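Side-chain contacts in uric acid degradation bifunctional protein PucL (Bacillus subtilis, PDB 6A4M), which oxidises urate with molecular oxygen, probably to 5-hydroxyisourate, the urate oxidase step of uric acid degradation: residues T156-E161 / E205-S210; S210-S213 / R217-A220; F232-T237 / G248-A253. All blocks are in the same frame, centred on the assembly; numbering follows the deposited sequence.

Contact 1: residues T156-E161 / E205-S210; sequences TEQYSE and ENTNDS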
ATOM      1  N   THR A 156       9.475 -16.387   4.331  1.00 50.41           N
ATOM      2  CA  THR A 156       8.300 -17.214   4.690  1.00 50.85           C
ATOM      3  C   THR A 156       6.987 -16.531   4.289  1.00 50.46           C
ATOM      4  O   THR A 156       6.038 -17.202   3.866  1.00 50.55           O
ATOM      5  CB  THR A 156       8.259 -17.678   6.189  1.00 52.43           C
ATOM      6  OG1 THR A 156       6.917 -17.607   6.692  1.00 54.67           O
ATOM      7  CG2 THR A 156       9.152 -16.860   7.122  1.00 53.37           C
ATOM      8  N   GLU A 157       6.934 -15.207   4.441  1.00 48.78           N
ATOM      9  CA  GLU A 157       5.793 -14.412   4.000  1.00 46.89           C
ATOM     10  C   GLU A 157       6.271 -13.077   3.441  1.00 44.21           C
ATOM     11  O   GLU A 157       7.247 -12.500   3.926  1.00 43.21           O
ATOM     12  CB  GLU A 157       4.824 -14.174   5.162  1.00 49.05           C
ATOM     13  CG  GLU A 157       3.515 -13.506   4.753  1.00 51.52           C
ATOM     14  CD  GLU A 157       2.512 -13.400   5.890  1.00 53.93           C
ATOM     15  OE1 GLU A 157       2.932 -13.308   7.068  1.00 54.63           O
ATOM     16  OE2 GLU A 157       1.293 -13.397   5.600  1.00 55.05           O
ATOM     17  N   GLN A 158       5.575 -12.601   2.412  1.00 41.78           N
ATOM     18  CA  GLN A 158       5.810 -11.273   1.858  1.00 40.03           C
ATOM     19  C   GLN A 158       4.580 -10.791   1.102  1.00 38.06           C
ATOM     20  O   GLN A 158       4.107 -11.467   0.189  1.00 38.39           O
ATOM     21  CB  GLN A 158       7.010 -11.275   0.909  1.00 40.55           C
ATOM     22  CG  GLN A 158       7.403  -9.877   0.433  1.00 41.18           C
ATOM     23  CD  GLN A 158       8.065  -9.859  -0.929  1.00 41.39           C
ATOM     24  OE1 GLN A 158       9.184  -9.375  -1.070  1.00 43.36           O
ATOM     25  NE2 GLN A 158       7.379 -10.388  -1.938  1.00 41.10           N
ATOM     26  N   TYR A 159       4.073  -9.623   1.484  1.00 35.68           N
ATOM     27  CA  TYR A 159       3.040  -8.944   0.707  1.00 34.11           C
ATOM     28  C   TYR A 159       3.122  -7.442   0.895  1.00 33.18           C
ATOM     29  O   TYR A 159       3.654  -6.958   1.894  1.00 32.47           O
ATOM     30  CB  TYR A 159       1.642  -9.453   1.071  1.00 33.48           C
ATOM     31  CG  TYR A 159       1.214  -9.218   2.503  1.00 33.23           C
ATOM     32  CD1 TYR A 159       0.520  -8.058   2.867  1.00 33.52           C
ATOM     33  CD2 TYR A 159       1.471 -10.165   3.492  1.00 32.97           C
ATOM     34  CE1 TYR A 159       0.114  -7.845   4.179  1.00 33.18           C
ATOM     35  CE2 TYR A 159       1.068  -9.962   4.805  1.00 32.78           C
ATOM     36  CZ  TYR A 159       0.389  -8.804   5.146  1.00 32.91           C
ATOM     37  OH  TYR A 159      -0.007  -8.601   6.448  1.00 32.36           O
ATOM     38  N   SER A 160       2.611  -6.723  -0.097  1.00 33.21           N
ATOM     39  CA  SER A 160       2.421  -5.285  -0.021  1.00 33.83           C
ATOM     40  C   SER A 160       0.936  -5.004  -0.122  1.00 34.51           C
ATOM     41  O   SER A 160       0.171  -5.816  -0.637  1.00 35.46           O
ATOM     42  CB  SER A 160       3.185  -4.576  -1.127  1.00 33.79           C
ATOM     43  OG  SER A 160       4.575  -4.667  -0.886  1.00 33.89           O
ATOM     44  N   GLU A 161       0.542  -3.841   0.370  1.00 35.12           N
ATOM     45  CA  GLU A 161      -0.853  -3.560   0.644  1.00 35.99           C
ATOM     46  C   GLU A 161      -1.144  -2.082   0.478  1.00 35.64           C
ATOM     47  O   GLU A 161      -0.284  -1.255   0.772  1.00 35.63           O
ATOM     48  CB  GLU A 161      -1.142  -3.986   2.083  1.00 37.28           C
ATOM     49  CG  GLU A 161      -2.604  -3.999   2.487  1.00 38.33           C
ATOM     50  CD  GLU A 161      -2.828  -4.652   3.841  1.00 39.41           C
ATOM     51  OE1 GLU A 161      -1.873  -4.727   4.650  1.00 38.81           O
ATOM     52  OE2 GLU A 161      -3.973  -5.087   4.099  1.00 41.46           O
ATOM     53  N   GLU A 205       4.854 -13.605  -7.417  1.00 43.46           N
ATOM     54  CA  GLU A 205       5.372 -14.939  -7.735  1.00 45.99           C
ATOM     55  C   GLU A 205       6.876 -14.965  -7.450  1.00 45.74           C
ATOM     56  O   GLU A 205       7.377 -15.874  -6.791  1.00 44.62           O
ATOM     57  CB  GLU A 205       5.109 -15.291  -9.205  1.00 47.76           C
ATOM     58  CG  GLU A 205       5.314 -16.764  -9.551  1.00 49.05           C
ATOM     59  CD  GLU A 205       5.487 -17.018 -11.043  1.00 50.50           C
ATOM     60  OE1 GLU A 205       5.071 -16.172 -11.866  1.00 51.49           O
ATOM     61  OE2 GLU A 205       6.047 -18.077 -11.398  1.00 52.55           O
ATOM     62  N   ASN A 206       7.569 -13.944  -7.947  1.00 47.28           N
ATOM     63  CA  ASN A 206       9.005 -13.772  -7.743  1.00 48.94           C
ATOM     64  C   ASN A 206       9.240 -12.654  -6.730  1.00 48.58           C
ATOM     65  O   ASN A 206       8.952 -11.488  -6.997  1.00 48.18           O
ATOM     66  CB  ASN A 206       9.684 -13.467  -9.083  1.00 50.04           C
ATOM     67  CG  ASN A 206       9.752 -14.687  -9.991  1.00 51.87           C
ATOM     68  OD1 ASN A 206       9.978 -15.811  -9.533  1.00 53.06           O
ATOM     69  ND2 ASN A 206       9.555 -14.472 -11.287  1.00 53.23           N
ATOM     70  N   THR A 207       9.780 -13.023  -5.573  1.00 48.85           N
ATOM     71  CA  THR A 207       9.855 -12.126  -4.416  1.00 50.40           C
ATOM     72  C   THR A 207      10.813 -10.927  -4.626  1.00 50.15           C
ATOM     73  O   THR A 207      10.638  -9.874  -4.009  1.00 49.54           O
ATOM     74  CB  THR A 207      10.183 -12.937  -3.129  1.00 51.45           C
ATOM     75  OG1 THR A 207       9.579 -12.315  -1.991  1.00 53.19           O
ATOM     76  CG2 THR A 207      11.688 -13.093  -2.900  1.00 51.58           C
ATOM     77  N   ASN A 208      11.812 -11.102  -5.494  1.00 50.09           N
ATOM     78  CA  ASN A 208      12.714 -10.019  -5.928  1.00 49.89           C
ATOM     79  C   ASN A 208      12.040  -8.904  -6.740  1.00 47.57           C
ATOM     80  O   ASN A 208      12.532  -7.774  -6.754  1.00 46.58           O
ATOM     81  CB  ASN A 208      13.895 -10.581  -6.743  1.00 51.71           C
ATOM     82  CG  ASN A 208      14.898 -11.347  -5.890  1.00 54.21           C
ATOM     83  OD1 ASN A 208      14.715 -11.541  -4.684  1.00 55.03           O
ATOM     84  ND2 ASN A 208      15.976 -11.793  -6.527  1.00 56.83           N
ATOM     85  N   ASP A 209      10.932  -9.216  -7.415  1.00 45.99           N
ATOM     86  CA  ASP A 209      10.169  -8.209  -8.171  1.00 45.81           C
ATOM     87  C   ASP A 209       9.560  -7.129  -7.272  1.00 45.76           C
ATOM     88  O   ASP A 209       9.259  -6.030  -7.738  1.00 46.95           O
ATOM     89  CB  ASP A 209       9.040  -8.865  -8.976  1.00 46.31           C
ATOM     90  CG  ASP A 209       9.542  -9.837 -10.032  1.00 46.30           C
ATOM     91  OD1 ASP A 209      10.770 -10.005 -10.189  1.00 46.64           O
ATOM     92  OD2 ASP A 209       8.691 -10.440 -10.715  1.00 47.42           O
ATOM     93  N   SER A 210       9.371  -7.457  -5.994  1.00 45.40           N
ATOM     94  CA  SER A 210       8.853  -6.527  -4.996  1.00 44.89           C
ATOM     95  C   SER A 210       9.757  -5.329  -4.670  1.00 44.83           C
ATOM     96  O   SER A 210       9.249  -4.304  -4.218  1.00 45.19           O
ATOM     97  CB  SER A 210       8.551  -7.288  -3.700  1.00 44.84           C
ATOM     98  OG  SER A 210       7.851  -6.476  -2.784  1.00 44.02           O
TER
HETATM   99  O   HOH W   1       5.718  -7.283  -0.980  1.00 29.79           O

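Contact 2: residues S210-S213 / R217-A220; sequences SYAS and RYVA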
ATOM      1  N   SER A 210       9.371  -7.457  -5.994  1.00 45.40           N
ATOM      2  CA  SER A 210       8.853  -6.527  -4.996  1.00 44.89           C
ATOM      3  C   SER A 210       9.757  -5.329  -4.670  1.00 44.83           C
ATOM      4  O   SER A 210       9.249  -4.304  -4.218  1.00 45.19           O
ATOM      5  CB  SER A 210       8.551  -7.288  -3.700  1.00 44.84           C
ATOM      6  OG  SER A 210       7.851  -6.476  -2.784  1.00 44.02           O
ATOM      7  N   TYR A 211      11.068  -5.446  -4.890  1.00 44.06           N
ATOM      8  CA  TYR A 211      12.029  -4.409  -4.445  1.00 44.43           C
ATOM      9  C   TYR A 211      12.323  -3.335  -5.504  1.00 44.86           C
ATOM     10  O   TYR A 211      13.031  -2.367  -5.212  1.00 45.14           O
ATOM     11  CB  TYR A 211      13.345  -5.043  -3.948  1.00 43.65           C
ATOM     12  CG  TYR A 211      13.153  -6.337  -3.177  1.00 43.42           C
ATOM     13  CD1 TYR A 211      12.157  -6.451  -2.199  1.00 43.80           C
ATOM     14  CD2 TYR A 211      13.951  -7.454  -3.433  1.00 42.70           C
ATOM     15  CE1 TYR A 211      11.962  -7.637  -1.507  1.00 43.69           C
ATOM     16  CE2 TYR A 211      13.766  -8.642  -2.739  1.00 43.12           C
ATOM     17  CZ  TYR A 211      12.767  -8.731  -1.780  1.00 43.74           C
ATOM     18  OH  TYR A 211      12.569  -9.902  -1.085  1.00 44.23           O
ATOM     19  N   ALA A 212      11.786  -3.509  -6.716  1.00 45.34           N
ATOM     20  CA  ALA A 212      11.909  -2.530  -7.809  1.00 46.47           C
ATOM     21  C   ALA A 212      13.350  -2.260  -8.268  1.00 46.71           C
ATOM     22  O   ALA A 212      13.664  -1.152  -8.716  1.00 46.58           O
ATOM     23  CB  ALA A 212      11.213  -1.221  -7.435  1.00 46.77           C
ATOM     24  N   SER A 213      14.216  -3.270  -8.165  1.00 48.04           N
ATOM     25  CA  SER A 213      15.581  -3.163  -8.683  1.00 49.18           C
ATOM     26  C   SER A 213      15.495  -3.169 -10.207  1.00 49.37           C
ATOM     27  O   SER A 213      16.093  -2.318 -10.867  1.00 49.02           O
ATOM     28  CB  SER A 213      16.469  -4.299  -8.169  1.00 49.75           C
ATOM     29  OG  SER A 213      17.838  -3.955  -8.297  1.00 50.72           O
ATOM     30  N   ARG A 217       9.101  -4.560 -13.190  1.00 43.64           N
ATOM     31  CA  ARG A 217       8.421  -5.676 -12.518  1.00 43.07           C
ATOM     32  C   ARG A 217       7.836  -5.309 -11.138  1.00 41.42           C
ATOM     33  O   ARG A 217       7.325  -6.180 -10.435  1.00 41.83           O
ATOM     34  CB  ARG A 217       9.392  -6.860 -12.393  1.00 44.78           C
ATOM     35  CG  ARG A 217      10.065  -7.213 -13.719  1.00 45.81           C
ATOM     36  CD  ARG A 217      10.836  -8.528 -13.704  1.00 46.35           C
ATOM     37  NE  ARG A 217      10.028  -9.673 -13.275  1.00 47.39           N
ATOM     38  CZ  ARG A 217       9.040 -10.236 -13.977  1.00 47.20           C
ATOM     39  NH1 ARG A 217       8.697  -9.794 -15.189  1.00 47.36           N
ATOM     40  NH2 ARG A 217       8.385 -11.272 -13.456  1.00 46.67           N
ATOM     41  N   TYR A 218       7.886  -4.030 -10.769  1.00 38.67           N
ATOM     42  CA  TYR A 218       7.327  -3.555  -9.503  1.00 37.07           C
ATOM     43  C   TYR A 218       5.856  -3.176  -9.668  1.00 36.67           C
ATOM     44  O   TYR A 218       5.487  -2.519 -10.650  1.00 35.75           O
ATOM     45  CB  TYR A 218       8.107  -2.335  -9.020  1.00 35.97           C
ATOM     46  CG  TYR A 218       7.645  -1.753  -7.698  1.00 34.70           C
ATOM     47  CD1 TYR A 218       7.868  -2.431  -6.499  1.00 33.76           C
ATOM     48  CD2 TYR A 218       7.014  -0.506  -7.641  1.00 33.59           C
ATOM     49  CE1 TYR A 218       7.464  -1.890  -5.285  1.00 33.24           C
ATOM     50  CE2 TYR A 218       6.610   0.039  -6.430  1.00 32.89           C
ATOM     51  CZ  TYR A 218       6.836  -0.656  -5.256  1.00 32.41           C
ATOM     52  OH  TYR A 218       6.446  -0.128  -4.050  1.00 31.77           O
ATOM     53  N   VAL A 219       5.036  -3.588  -8.700  1.00 35.67           N
ATOM     54  CA  VAL A 219       3.627  -3.200  -8.630  1.00 35.01           C
ATOM     55  C   VAL A 219       3.489  -2.088  -7.591  1.00 34.01           C
ATOM     56  O   VAL A 219       3.606  -2.333  -6.388  1.00 34.32           O
ATOM     57  CB  VAL A 219       2.728  -4.399  -8.255  1.00 35.05           C
ATOM     58  CG1 VAL A 219       1.257  -3.994  -8.264  1.00 34.83           C
ATOM     59  CG2 VAL A 219       2.979  -5.562  -9.212  1.00 35.44           C
ATOM     60  N   ALA A 220       3.257  -0.868  -8.062  1.00 32.75           N
ATOM     61  CA  ALA A 220       3.093   0.282  -7.181  1.00 32.77           C
ATOM     62  C   ALA A 220       1.678   0.317  -6.600  1.00 32.36           C
ATOM     63  O   ALA A 220       0.706  -0.022  -7.282  1.00 32.05           O
ATOM     64  CB  ALA A 220       3.392   1.573  -7.931  1.00 32.82           C
TER

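Contact 3: residues F232-T237 / G248-A253; sequences FHELET and GCRILA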
ATOM      1  N   PHE A 232     -15.244  -0.254 -10.712  1.00 43.06           N
ATOM      2  CA  PHE A 232     -16.145   0.419  -9.744  1.00 43.93           C
ATOM      3  C   PHE A 232     -16.865   1.562 -10.438  1.00 43.86           C
ATOM      4  O   PHE A 232     -18.090   1.613 -10.404  1.00 44.34           O
ATOM      5  CB  PHE A 232     -15.432   0.935  -8.465  1.00 43.07           C
ATOM      6  CG  PHE A 232     -16.357   1.366  -7.339  1.00 43.66           C
ATOM      7  CD1 PHE A 232     -17.675   0.900  -7.216  1.00 43.38           C
ATOM      8  CD2 PHE A 232     -15.875   2.234  -6.359  1.00 43.81           C
ATOM      9  CE1 PHE A 232     -18.482   1.314  -6.160  1.00 43.54           C
ATOM     10  CE2 PHE A 232     -16.679   2.644  -5.302  1.00 43.98           C
ATOM     11  CZ  PHE A 232     -17.983   2.181  -5.200  1.00 43.57           C
ATOM     12  N   HIS A 233     -16.110   2.477 -11.046  1.00 43.86           N
ATOM     13  CA  HIS A 233     -16.688   3.487 -11.935  1.00 45.49           C
ATOM     14  C   HIS A 233     -17.453   2.828 -13.079  1.00 46.46           C
ATOM     15  O   HIS A 233     -18.608   3.168 -13.324  1.00 47.46           O
ATOM     16  CB  HIS A 233     -15.606   4.407 -12.517  1.00 45.51           C
ATOM     17  CG  HIS A 233     -16.120   5.377 -13.540  1.00 46.49           C
ATOM     18  ND1 HIS A 233     -16.687   4.980 -14.733  1.00 47.40           N
ATOM     19  CD2 HIS A 233     -16.142   6.729 -13.551  1.00 46.98           C
ATOM     20  CE1 HIS A 233     -17.045   6.044 -15.429  1.00 47.06           C
ATOM     21  NE2 HIS A 233     -16.721   7.120 -14.735  1.00 46.84           N
ATOM     22  N   GLU A 234     -16.797   1.903 -13.778  1.00 48.15           N
ATOM     23  CA  GLU A 234     -17.364   1.303 -14.991  1.00 50.30           C
ATOM     24  C   GLU A 234     -18.437   0.244 -14.726  1.00 50.58           C
ATOM     25  O   GLU A 234     -19.338   0.072 -15.548  1.00 51.75           O
ATOM     26  CB  GLU A 234     -16.260   0.736 -15.895  1.00 50.95           C
ATOM     27  CG  GLU A 234     -15.629  -0.572 -15.443  1.00 51.49           C
ATOM     28  CD  GLU A 234     -14.638  -1.099 -16.456  1.00 52.34           C
ATOM     29  OE1 GLU A 234     -14.830  -2.234 -16.943  1.00 52.60           O
ATOM     30  OE2 GLU A 234     -13.669  -0.374 -16.778  1.00 52.02           O
ATOM     31  N   LEU A 235     -18.332  -0.468 -13.603  1.00 50.68           N
ATOM     32  CA  LEU A 235     -19.325  -1.482 -13.236  1.00 51.68           C
ATOM     33  C   LEU A 235     -20.643  -0.817 -12.845  1.00 53.17           C
ATOM     34  O   LEU A 235     -20.651   0.127 -12.053  1.00 53.49           O
ATOM     35  CB  LEU A 235     -18.826  -2.353 -12.082  1.00 52.11           C
ATOM     36  CG  LEU A 235     -17.559  -3.176 -12.334  1.00 53.11           C
ATOM     37  CD1 LEU A 235     -17.128  -3.870 -11.051  1.00 53.79           C
ATOM     38  CD2 LEU A 235     -17.755  -4.192 -13.451  1.00 52.86           C
ATOM     39  N   GLU A 236     -21.744  -1.308 -13.414  1.00 54.03           N
ATOM     40  CA  GLU A 236     -23.074  -0.758 -13.165  1.00 54.89           C
ATOM     41  C   GLU A 236     -23.675  -1.391 -11.912  1.00 55.61           C
ATOM     42  O   GLU A 236     -23.812  -2.613 -11.842  1.00 54.41           O
ATOM     43  CB  GLU A 236     -23.993  -1.006 -14.365  1.00 54.90           C
ATOM     44  N   THR A 237     -24.021  -0.548 -10.937  1.00 57.58           N
ATOM     45  CA  THR A 237     -24.687  -0.945  -9.682  1.00 59.89           C
ATOM     46  C   THR A 237     -24.213  -2.284  -9.072  1.00 60.19           C
ATOM     47  O   THR A 237     -25.030  -3.153  -8.740  1.00 60.85           O
ATOM     48  CB  THR A 237     -26.238  -0.892  -9.842  1.00 61.47           C
ATOM     49  OG1 THR A 237     -26.873  -1.216  -8.598  1.00 63.89           O
ATOM     50  CG2 THR A 237     -26.753  -1.835 -10.955  1.00 61.03           C
ATOM     51  N   GLY A 248      -9.769  -7.480  -8.403  1.00 42.42           N
ATOM     52  CA  GLY A 248      -8.741  -8.514  -8.289  1.00 43.24           C
ATOM     53  C   GLY A 248      -8.299  -9.067  -9.629  1.00 43.84           C
ATOM     54  O   GLY A 248      -7.102  -9.080  -9.932  1.00 43.66           O
ATOM     55  N   CYS A 249      -9.269  -9.510 -10.429  1.00 44.02           N
ATOM     56  CA  CYS A 249      -9.003 -10.033 -11.776  1.00 44.08           C
ATOM     57  C   CYS A 249      -8.282  -9.008 -12.656  1.00 43.19           C
ATOM     58  O   CYS A 249      -7.347  -9.357 -13.377  1.00 42.83           O
ATOM     59  CB  CYS A 249     -10.301 -10.498 -12.461  1.00 44.60           C
ATOM     60  SG  CYS A 249     -10.990 -12.043 -11.812  1.00 45.95           S
ATOM     61  N   ARG A 250      -8.709  -7.749 -12.579  1.00 42.79           N
ATOM     62  CA  ARG A 250      -8.092  -6.678 -13.364  1.00 43.85           C
ATOM     63  C   ARG A 250      -6.642  -6.414 -12.947  1.00 42.92           C
ATOM     64  O   ARG A 250      -5.790  -6.180 -13.804  1.00 42.19           O
ATOM     65  CB  ARG A 250      -8.911  -5.388 -13.262  1.00 45.22           C
ATOM     66  CG  ARG A 250      -8.489  -4.303 -14.246  1.00 47.07           C
ATOM     67  CD  ARG A 250      -8.962  -4.565 -15.668  1.00 48.52           C
ATOM     68  NE  ARG A 250     -10.159  -3.778 -15.980  1.00 50.69           N
ATOM     69  CZ  ARG A 250     -11.426  -4.187 -15.862  1.00 51.14           C
ATOM     70  NH1 ARG A 250     -11.745  -5.418 -15.446  1.00 51.06           N
ATOM     71  NH2 ARG A 250     -12.401  -3.342 -16.175  1.00 51.36           N
ATOM     72  N   ILE A 251      -6.370  -6.443 -11.642  1.00 42.69           N
ATOM     73  CA  ILE A 251      -5.000  -6.298 -11.123  1.00 42.52           C
ATOM     74  C   ILE A 251      -4.112  -7.459 -11.595  1.00 42.30           C
ATOM     75  O   ILE A 251      -2.975  -7.237 -12.012  1.00 41.29           O
ATOM     76  CB  ILE A 251      -4.980  -6.180  -9.573  1.00 42.27           C
ATOM     77  CG1 ILE A 251      -5.585  -4.838  -9.136  1.00 41.95           C
ATOM     78  CG2 ILE A 251      -3.561  -6.307  -9.014  1.00 42.09           C
ATOM     79  CD1 ILE A 251      -6.067  -4.815  -7.700  1.00 41.65           C
ATOM     80  N   LEU A 252      -4.634  -8.682 -11.524  1.00 42.56           N
ATOM     81  CA  LEU A 252      -3.908  -9.865 -11.998  1.00 43.12           C
ATOM     82  C   LEU A 252      -3.657  -9.829 -13.506  1.00 43.44           C
ATOM     83  O   LEU A 252      -2.579 -10.214 -13.960  1.00 43.73           O
ATOM     84  CB  LEU A 252      -4.649 -11.152 -11.627  1.00 42.83           C
ATOM     85  CG  LEU A 252      -4.695 -11.487 -10.135  1.00 43.27           C
ATOM     86  CD1 LEU A 252      -5.653 -12.638  -9.891  1.00 43.65           C
ATOM     87  CD2 LEU A 252      -3.315 -11.825  -9.585  1.00 43.82           C
ATOM     88  N   ALA A 253      -4.649  -9.370 -14.266  1.00 44.03           N
ATOM     89  CA  ALA A 253      -4.509  -9.201 -15.716  1.00 45.44           C
ATOM     90  C   ALA A 253      -3.421  -8.182 -16.060  1.00 46.24           C
ATOM     91  O   ALA A 253      -2.574  -8.431 -16.925  1.00 46.83           O
ATOM     92  CB  ALA A 253      -5.835  -8.779 -16.335  1.00 45.22           C
TER

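Contact 1: residues T156-E161 / E205-S210
Q158 and S160 on strand 153-169 run alongside the turn that begins after strand 194-204, Q158 CA lying 7.5 Å from T207 CA and S160 CA 8.2 Å from S210 CA, while residues 207-210 coil with helical backbone angles. Both Q158 and S160 sit on the side of the strand that faces this turn. With CG anti to the backbone N (chi1 -173°) and the chain extended beyond it, Q158 holds its amide well away from the strand and lays it against the side chains of T207 and S210. The Q158 and T207 side chains run obliquely to each other. Q158 CD comes to 3.1 Å from T207 OG1 and 3.8 Å from S210 CB. Further along, the serines meet through a water: S160 OG and S210 OG are 4.2 Å apart, and water 1 stands 2.9 Å from S160 OG, to which it donates, and 2.9 Å from S210 OG. S160 OG is also hydrogen-bonded to E85 and S142, which ties this bridge to the helix at 84-98 and the neighbouring strand 139-148. An alanine at Q158 would remove the amide that packs on T207 and S210, and would probably leave a gap beside them and take away a polar neighbour of T207 OG1. At the start of the segment T156 and E157 both face K145 in a classic beta bulge. The whole is a strand-to-connection contact on the helix-bearing side of the antiparallel sheet, in keeping with the tunnelling fold (T-fold) of urate oxidases.

Contact 2: residues S210-S213 / R217-A220
The connection between strand 194-204 and helix 221-233 folds back on itself here, so that A212 and S210 lie against Y218, which comes two residues before A220, the N-cap of helix 221-233. The backbones come close at one point, where A212 CA is 5.0 Å from Y218 CA. A212 has left-handed backbone angles (phi 62°, psi 31°), after a run of residues with right-handed helical ones, and its methyl is directed at Y218. A212 CB meets the root of the tyrosine side chain, 3.6 Å from Y218 CG and 3.7 Å from Y218 CB, an apolar contact made obliquely to the ring. The carbonyl of S210 reaches the same ring differently: S210 O lies at the edge, near the ring plane, 3.2 Å from Y218 CE1, facing carbon atoms of the ring and not its hydroxyl. Y218 takes this place because its CG is anti to the backbone N (chi1 -179°), which swings the ring alongside the earlier part of the connection. Beyond the ring, Y218 OH is hydrogen-bonded to E85 and R32, so the buried phenol is held by polar groups at its far end and by A212 at its base. T83 touches both A212 and Y218 and its hydroxyl bonds Y211 O, while the ring of Y211 stacks with H89. The contact is thus a compact, buried strand-to-helix connection, with a tyrosine as its central side chain, leading into the helical layer that covers the sheet of the T-fold.

Contact 3: residues F232-T237 / G248-A253
E234 and R250 carry essentially all of this contact, a single salt bridge at the protein surface. Their side chains approach from opposite directions, and one terminal nitrogen does the touching: R250 NH2 is 2.8 Å from E234 OE1 and 3.3 Å from E234 OE2. The carboxylate meets the guanidinium at its edge, near the guanidinium plane, yet the two planes are turned 56° apart. The hydrogen bond within the salt bridge is weak, with an N-H...O angle of only 115° from R250 NH2 to E234 OE1, far from the two-pronged, coplanar pairing these groups can make. The bridge links the end region of helix 221-233 to helix 240-254, a helix pair of the T-fold whose buried side is formed in part by I251, packed on V224 and L227 of the first helix and on L258 and V261 of the sheet. R250 bends at chi2 and chi3, and its side chain touches L227 and V231 of helix 221-233 on the way. E234, near the C-terminal end of that helix, has an extended chain beyond CG, which takes its carboxylate out to the arginine.

How the contacts relate
From the N terminus, contact 1 comes first: strand 153-169 meets the turn after strand 194-204, closing a long loop that holds the rest of strand 153-169, the partly unmodelled link and strand 194-204. Contact 2 begins at S210, where contact 1 ends, and closes a short loop just before helix 221-233. The two touch through a salt bridge, D209 OD2 to R217 NH2 at 2.9 Å, and E85 bonds side chains of both, S160 and Y218. Contact 3 follows in series, its centre about 22 Å from that of contact 2, and encloses the turn after helix 221-233 and the start of helix 240-254. None nests or crosses; they tie sheet, connection and helix pair in order.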